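Local coordinates for eukaryotic peptide chain release factor GTP-binding subunit (Schizosaccharomyces pombe, PDB 1R5B), which belongs to the EF-Tu-like family of GTP-binding translation factors, pairing a nucleotide-binding domain of the P-loop NTPase clan with beta-rich domains, at residues Glu205-Leu210 / Val226-Val231; Pro273-Ile278 / Asn357-Thr362. All coordinates share one frame; numbering follows the deposited sequence.

Overall arrangement
Two contacts, one in the nucleotide-binding part and one among the beta domains, sample the EF-Tu-like architecture of this chain. Interaction 1 comes first along the sequence and closes before interaction 2 opens. It sets helix 200-218 against strand 226-230, an outermost strand of the mixed sheet in the GTP-binding domain. Interaction 2 joins residues 273-278, where strand 275-283 of an antiparallel sheet begins, to residues 357-362, which lie beyond that sheet and run toward the strands of the C-terminal part. The centres of interaction 1 and interaction 2 are about 37 Å apart, on opposite sides of the chain's centre. The nearest atoms of interaction 1 and interaction 2 are about 21 Å apart. The two share no sheet: the first contact is internal to one domain, whereas the second lies where two beta domains follow one another.

Interaction 1: residues Glu205-Leu210 / Val226-Val231; sequences ECVDKL and VKYMPV
V207 lies over one face of the Y228 ring, and its branched end does the touching. CG1 stands 3.9 Å from the ring centroid, only 14° off the ring normal, a CH-pi contact; it is displaced toward the rim, where CD1 of Y228 is its closest atom at 3.8 Å. The second methyl, CG2, reaches back to the root of the ring, 3.9 Å from Y228 CG, so both branches of the valine share the aromatic surface. V226, two residues back in the strand, places its CG1 3.3 Å above the opposite face, also toward the rim, which leaves the ring between two valines. Y228 is sent across to the helix with CG anti to its own carbonyl carbon (chi1 -64°). L210, one helical turn after V207, approaches the ring obliquely, its CB 4.0 Å from Y228 CE2.

Tyrosine suits this place because its ring gives two apolar faces while its hydroxyl can take part in a hydrogen bond: OH passes near the L210 backbone and is hydrogen-bonded to S222 OG. Valine is short enough to lie close against the ring face, and leucine fills the buried side of the helix, where it also touches I188. Strand 226-230 runs parallel to strand 184-189 at the border of the sheet, and helix 200-218 packs on it as the connection of a beta-alpha-beta crossover, with Y203, S211 and L214 adding to the cover of Y228.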
loop_
_atom_site.group_PDB
_atom_site.type_symbol
_atom_site.label_atom_id
_atom_site.label_comp_id
_atom_site.label_asym_id
_atom_site.label_seq_id
_atom_site.Cartn_x
_atom_site.Cartn_y
_atom_site.Cartn_z
ATOM N N GLU A 205 21.922 20.451 8.244
ATOM C CA GLU A 205 21.526 21.570 9.092
ATOM C C GLU A 205 20.014 21.753 9.084
ATOM O O GLU A 205 19.421 21.984 10.126
ATOM C CB GLU A 205 22.203 22.880 8.655
ATOM C CG GLU A 205 21.899 24.062 9.573
ATOM C CD GLU A 205 22.319 25.397 9.003
ATOM O OE1 GLU A 205 22.537 25.479 7.778
ATOM O OE2 GLU A 205 22.427 26.371 9.785
ATOM N N CYS A 206 19.402 21.641 7.910
ATOM C CA CYS A 206 17.961 21.784 7.759
ATOM C C CYS A 206 17.214 20.630 8.418
ATOM O O CYS A 206 16.174 20.833 9.027
ATOM C CB CYS A 206 17.583 21.867 6.281
ATOM S SG CYS A 206 18.028 23.434 5.495
ATOM N N VAL A 207 17.769 19.430 8.312
ATOM C CA VAL A 207 17.135 18.232 8.849
ATOM C C VAL A 207 17.210 18.256 10.373
ATOM O O VAL A 207 16.205 18.055 11.028
ATOM C CB VAL A 207 17.792 16.942 8.290
ATOM C CG1 VAL A 207 17.439 15.704 9.132
ATOM C CG2 VAL A 207 17.365 16.733 6.863
ATOM N N ASP A 208 18.392 18.514 10.925
ATOM C CA ASP A 208 18.578 18.558 12.375
ATOM C C ASP A 208 17.657 19.590 13.034
ATOM O O ASP A 208 17.102 19.342 14.098
ATOM C CB ASP A 208 20.038 18.876 12.736
ATOM C CG ASP A 208 21.012 17.781 12.288
ATOM O OD1 ASP A 208 20.570 16.808 11.615
ATOM O OD2 ASP A 208 22.241 17.815 12.559
ATOM N N LYS A 209 17.495 20.735 12.387
ATOM C CA LYS A 209 16.634 21.783 12.899
ATOM C C LYS A 209 15.178 21.355 12.821
ATOM O O LYS A 209 14.423 21.564 13.765
ATOM C CB LYS A 209 16.855 23.081 12.113
ATOM C CG LYS A 209 15.976 24.257 12.532
ATOM C CD LYS A 209 16.316 24.763 13.923
ATOM C CE LYS A 209 15.089 25.305 14.665
ATOM N NZ LYS A 209 14.759 26.699 14.258
ATOM N N LEU A 210 14.781 20.748 11.701
ATOM C CA LEU A 210 13.397 20.327 11.531
ATOM C C LEU A 210 13.065 19.224 12.548
ATOM O O LEU A 210 11.986 19.195 13.132
ATOM C CB LEU A 210 13.134 19.844 10.105
ATOM C CG LEU A 210 12.704 20.930 9.129
ATOM C CD1 LEU A 210 13.034 20.515 7.722
ATOM C CD2 LEU A 210 11.221 21.211 9.246
ATOM N N VAL A 226 9.557 10.174 10.762
ATOM C CA VAL A 226 9.796 11.167 9.727
ATOM C C VAL A 226 10.826 10.646 8.746
ATOM O O VAL A 226 11.850 10.112 9.143
ATOM C CB VAL A 226 10.267 12.516 10.329
ATOM C CG1 VAL A 226 10.509 13.545 9.234
ATOM C CG2 VAL A 226 9.254 13.049 11.321
ATOM N N LYS A 227 10.518 10.772 7.464
ATOM C CA LYS A 227 11.468 10.498 6.387
ATOM C C LYS A 227 11.865 11.834 5.784
ATOM O O LYS A 227 10.995 12.585 5.339
ATOM C CB LYS A 227 10.826 9.620 5.292
ATOM C CG LYS A 227 11.769 9.218 4.130
ATOM C CD LYS A 227 12.985 8.484 4.668
ATOM C CE LYS A 227 13.731 7.703 3.618
ATOM N NZ LYS A 227 14.592 8.583 2.848
ATOM N N TYR A 228 13.160 12.124 5.755
ATOM C CA TYR A 228 13.673 13.333 5.096
ATOM C C TYR A 228 14.242 12.969 3.727
ATOM O O TYR A 228 14.860 11.904 3.564
ATOM C CB TYR A 228 14.754 13.996 5.951
ATOM C CG TYR A 228 14.231 14.491 7.272
ATOM C CD1 TYR A 228 14.335 13.708 8.418
ATOM C CD2 TYR A 228 13.606 15.732 7.374
ATOM C CE1 TYR A 228 13.833 14.152 9.631
ATOM C CE2 TYR A 228 13.102 16.186 8.589
ATOM C CZ TYR A 228 13.218 15.390 9.706
ATOM O OH TYR A 228 12.734 15.826 10.905
ATOM N N MET A 229 14.033 13.848 2.745
ATOM C CA MET A 229 14.554 13.640 1.393
ATOM C C MET A 229 14.849 14.952 0.696
ATOM O O MET A 229 14.001 15.841 0.676
ATOM C CB MET A 229 13.551 12.875 0.548
ATOM C CG MET A 229 14.038 11.488 0.219
ATOM S SD MET A 229 12.885 10.554 -0.710
ATOM C CE MET A 229 11.515 10.666 0.261
ATOM N N PRO A 230 16.039 15.070 0.113
ATOM C CA PRO A 230 16.381 16.252 -0.667
ATOM C C PRO A 230 15.800 16.097 -2.055
ATOM O O PRO A 230 15.805 14.983 -2.599
ATOM C CB PRO A 230 17.901 16.212 -0.701
ATOM C CG PRO A 230 18.227 14.768 -0.660
ATOM C CD PRO A 230 17.151 14.104 0.137
ATOM N N VAL A 231 15.241 17.187 -2.568
ATOM C CA VAL A 231 14.813 17.298 -3.952
ATOM C C VAL A 231 15.029 18.719 -4.467
ATOM O O VAL A 231 15.330 19.653 -3.712
ATOM C CB VAL A 231 13.318 16.969 -4.130
ATOM C CG1 VAL A 231 12.944 15.656 -3.447
ATOM C CG2 VAL A 231 12.445 18.090 -3.594
#

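Interaction 2: residues Pro273-Ile278 / Asn357-Thr362; sequences PFIMPI and NPVHAT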
loop_
_atom_site.group_PDB
_atom_site.type_symbol
_atom_site.label_atom_id
_atom_site.label_comp_id
_atom_site.label_asym_id
_atom_site.label_seq_id
_atom_site.Cartn_x
_atom_site.Cartn_y
_atom_site.Cartn_z
ATOM N N PRO A 273 -8.899 -2.146 10.350
ATOM C CA PRO A 273 -8.834 -3.357 11.192
ATOM C C PRO A 273 -7.646 -4.242 10.830
ATOM O O PRO A 273 -7.329 -4.374 9.657
ATOM C CB PRO A 273 -10.139 -4.089 10.864
ATOM C CG PRO A 273 -11.060 -3.030 10.299
ATOM C CD PRO A 273 -10.175 -2.028 9.616
ATOM N N PHE A 274 -7.004 -4.836 11.824
ATOM C CA PHE A 274 -5.871 -5.738 11.623
ATOM C C PHE A 274 -6.284 -6.919 10.737
ATOM O O PHE A 274 -7.353 -7.512 10.931
ATOM C CB PHE A 274 -5.376 -6.228 12.993
ATOM C CG PHE A 274 -4.213 -7.204 12.946
ATOM C CD1 PHE A 274 -2.964 -6.810 12.494
ATOM C CD2 PHE A 274 -4.363 -8.504 13.415
ATOM C CE1 PHE A 274 -1.882 -7.709 12.473
ATOM C CE2 PHE A 274 -3.280 -9.404 13.407
ATOM C CZ PHE A 274 -2.050 -9.007 12.931
ATOM N N ILE A 275 -5.441 -7.227 9.758
ATOM C CA ILE A 275 -5.586 -8.396 8.903
ATOM C C ILE A 275 -4.201 -8.972 8.611
ATOM O O ILE A 275 -3.343 -8.258 8.128
ATOM C CB ILE A 275 -6.245 -8.015 7.577
ATOM C CG1 ILE A 275 -7.631 -7.384 7.826
ATOM C CG2 ILE A 275 -6.337 -9.265 6.674
ATOM C CD1 ILE A 275 -8.309 -6.829 6.589
ATOM N N MET A 276 -3.989 -10.253 8.907
ATOM C CA MET A 276 -2.724 -10.941 8.622
ATOM C C MET A 276 -3.013 -12.398 8.293
ATOM O O MET A 276 -3.252 -13.186 9.199
ATOM C CB MET A 276 -1.744 -10.894 9.809
ATOM C CG MET A 276 -0.400 -11.575 9.497
ATOM S SD MET A 276 0.644 -12.029 10.876
ATOM C CE MET A 276 0.064 -13.499 11.237
ATOM N N PRO A 277 -2.993 -12.755 7.012
ATOM C CA PRO A 277 -3.040 -14.164 6.614
ATOM C C PRO A 277 -1.866 -14.941 7.201
ATOM O O PRO A 277 -0.754 -14.424 7.240
ATOM C CB PRO A 277 -2.934 -14.104 5.088
ATOM C CG PRO A 277 -3.358 -12.706 4.719
ATOM C CD PRO A 277 -2.944 -11.847 5.853
ATOM N N ILE A 278 -2.118 -16.162 7.654
ATOM C CA ILE A 278 -1.097 -16.982 8.305
ATOM C C ILE A 278 -0.334 -17.749 7.247
ATOM O O ILE A 278 -0.903 -18.589 6.585
ATOM C CB ILE A 278 -1.749 -17.955 9.299
ATOM C CG1 ILE A 278 -2.463 -17.164 10.409
ATOM C CG2 ILE A 278 -0.712 -18.910 9.868
ATOM C CD1 ILE A 278 -3.313 -18.015 11.339
ATOM N N ASN A 357 -13.807 -5.547 14.213
ATOM C CA ASN A 357 -14.215 -5.504 12.804
ATOM C C ASN A 357 -13.439 -6.543 11.995
ATOM O O ASN A 357 -12.534 -6.213 11.248
ATOM C CB ASN A 357 -13.976 -4.102 12.227
ATOM C CG ASN A 357 -14.790 -3.038 12.938
ATOM O OD1 ASN A 357 -16.030 -3.057 12.911
ATOM N ND2 ASN A 357 -14.102 -2.110 13.604
ATOM N N PRO A 358 -13.798 -7.807 12.141
ATOM C CA PRO A 358 -12.996 -8.890 11.575
ATOM C C PRO A 358 -13.007 -8.912 10.050
ATOM O O PRO A 358 -13.995 -8.518 9.444
ATOM C CB PRO A 358 -13.693 -10.138 12.117
ATOM C CG PRO A 358 -15.116 -9.702 12.264
ATOM C CD PRO A 358 -15.005 -8.317 12.821
ATOM N N VAL A 359 -11.915 -9.376 9.450
ATOM C CA VAL A 359 -11.880 -9.687 8.037
ATOM C C VAL A 359 -13.079 -10.546 7.674
ATOM O O VAL A 359 -13.467 -11.423 8.447
ATOM C CB VAL A 359 -10.601 -10.466 7.659
ATOM C CG1 VAL A 359 -10.612 -11.883 8.190
ATOM C CG2 VAL A 359 -10.419 -10.493 6.182
ATOM N N HIS A 360 -13.646 -10.313 6.497
ATOM C CA HIS A 360 -14.781 -11.101 6.034
ATOM C C HIS A 360 -14.384 -12.521 5.675
ATOM O O HIS A 360 -13.241 -12.787 5.364
ATOM C CB HIS A 360 -15.436 -10.439 4.828
ATOM C CG HIS A 360 -16.130 -9.165 5.159
ATOM N ND1 HIS A 360 -17.505 -9.060 5.207
ATOM C CD2 HIS A 360 -15.641 -7.943 5.482
ATOM C CE1 HIS A 360 -17.833 -7.822 5.531
ATOM N NE2 HIS A 360 -16.722 -7.125 5.703
ATOM N N ALA A 361 -15.353 -13.416 5.753
ATOM C CA ALA A 361 -15.199 -14.782 5.312
ATOM C C ALA A 361 -16.537 -15.209 4.755
ATOM O O ALA A 361 -17.584 -14.831 5.280
ATOM C CB ALA A 361 -14.814 -15.662 6.448
ATOM N N THR A 362 -16.503 -15.982 3.681
ATOM C CA THR A 362 -17.726 -16.341 2.982
ATOM C C THR A 362 -17.526 -17.585 2.146
ATOM O O THR A 362 -16.406 -18.043 1.973
ATOM C CB THR A 362 -18.179 -15.152 2.101
ATOM O OG1 THR A 362 -19.522 -15.334 1.653
ATOM C CG2 THR A 362 -17.371 -15.078 0.816
#
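The puckered ring of P273 is met along its CB-CG side by the backbone carbonyl of N357: N357 O comes to 3.2 Å from P273 CB and 3.6 Å from P273 CG. The N357 side chain adds its own CB, 3.7 Å from P273 CG, and the two side chains lie aslant. The fold is that of an EF-Tu-like factor, in which beta-barrel domains follow the nucleotide-binding domain; residues 273-278 enter the first of these, and residues 357-362 lead out of it toward the strands of the next.

The segments start side by side and then diverge, without pairing as strands. P273 and N357 have their CA atoms 6.0 Å apart, and I275 and V359, one step of two residues further on, 6.5 Å. Between these pairs, the F274 side chain ends away from the contact and packs on L352 of strand 351-353. T353 bridges the backbones, since its OG1 hydrogen-bonds both F274 O and V359 N.

Residue types match their surroundings. Proline, whose nitrogen has no hydrogen, suits the partly exposed entry to the strand, where its ring carbons can lie against the N357 carbonyl and CB. N357 is exposed, and its contact with P273 is made by CB and the backbone carbonyl rather than by the amide. I275 is buried, and its beta-branched shape suits the extended backbone of a strand; V359 is a compact apolar side chain in a buried loop position. M445 of helix 443-446 also touches I275. The isoleucine reaches over through its longer branch, CD1 anti to CA (chi2 174°), to finish 4.2 Å from V359 CG2.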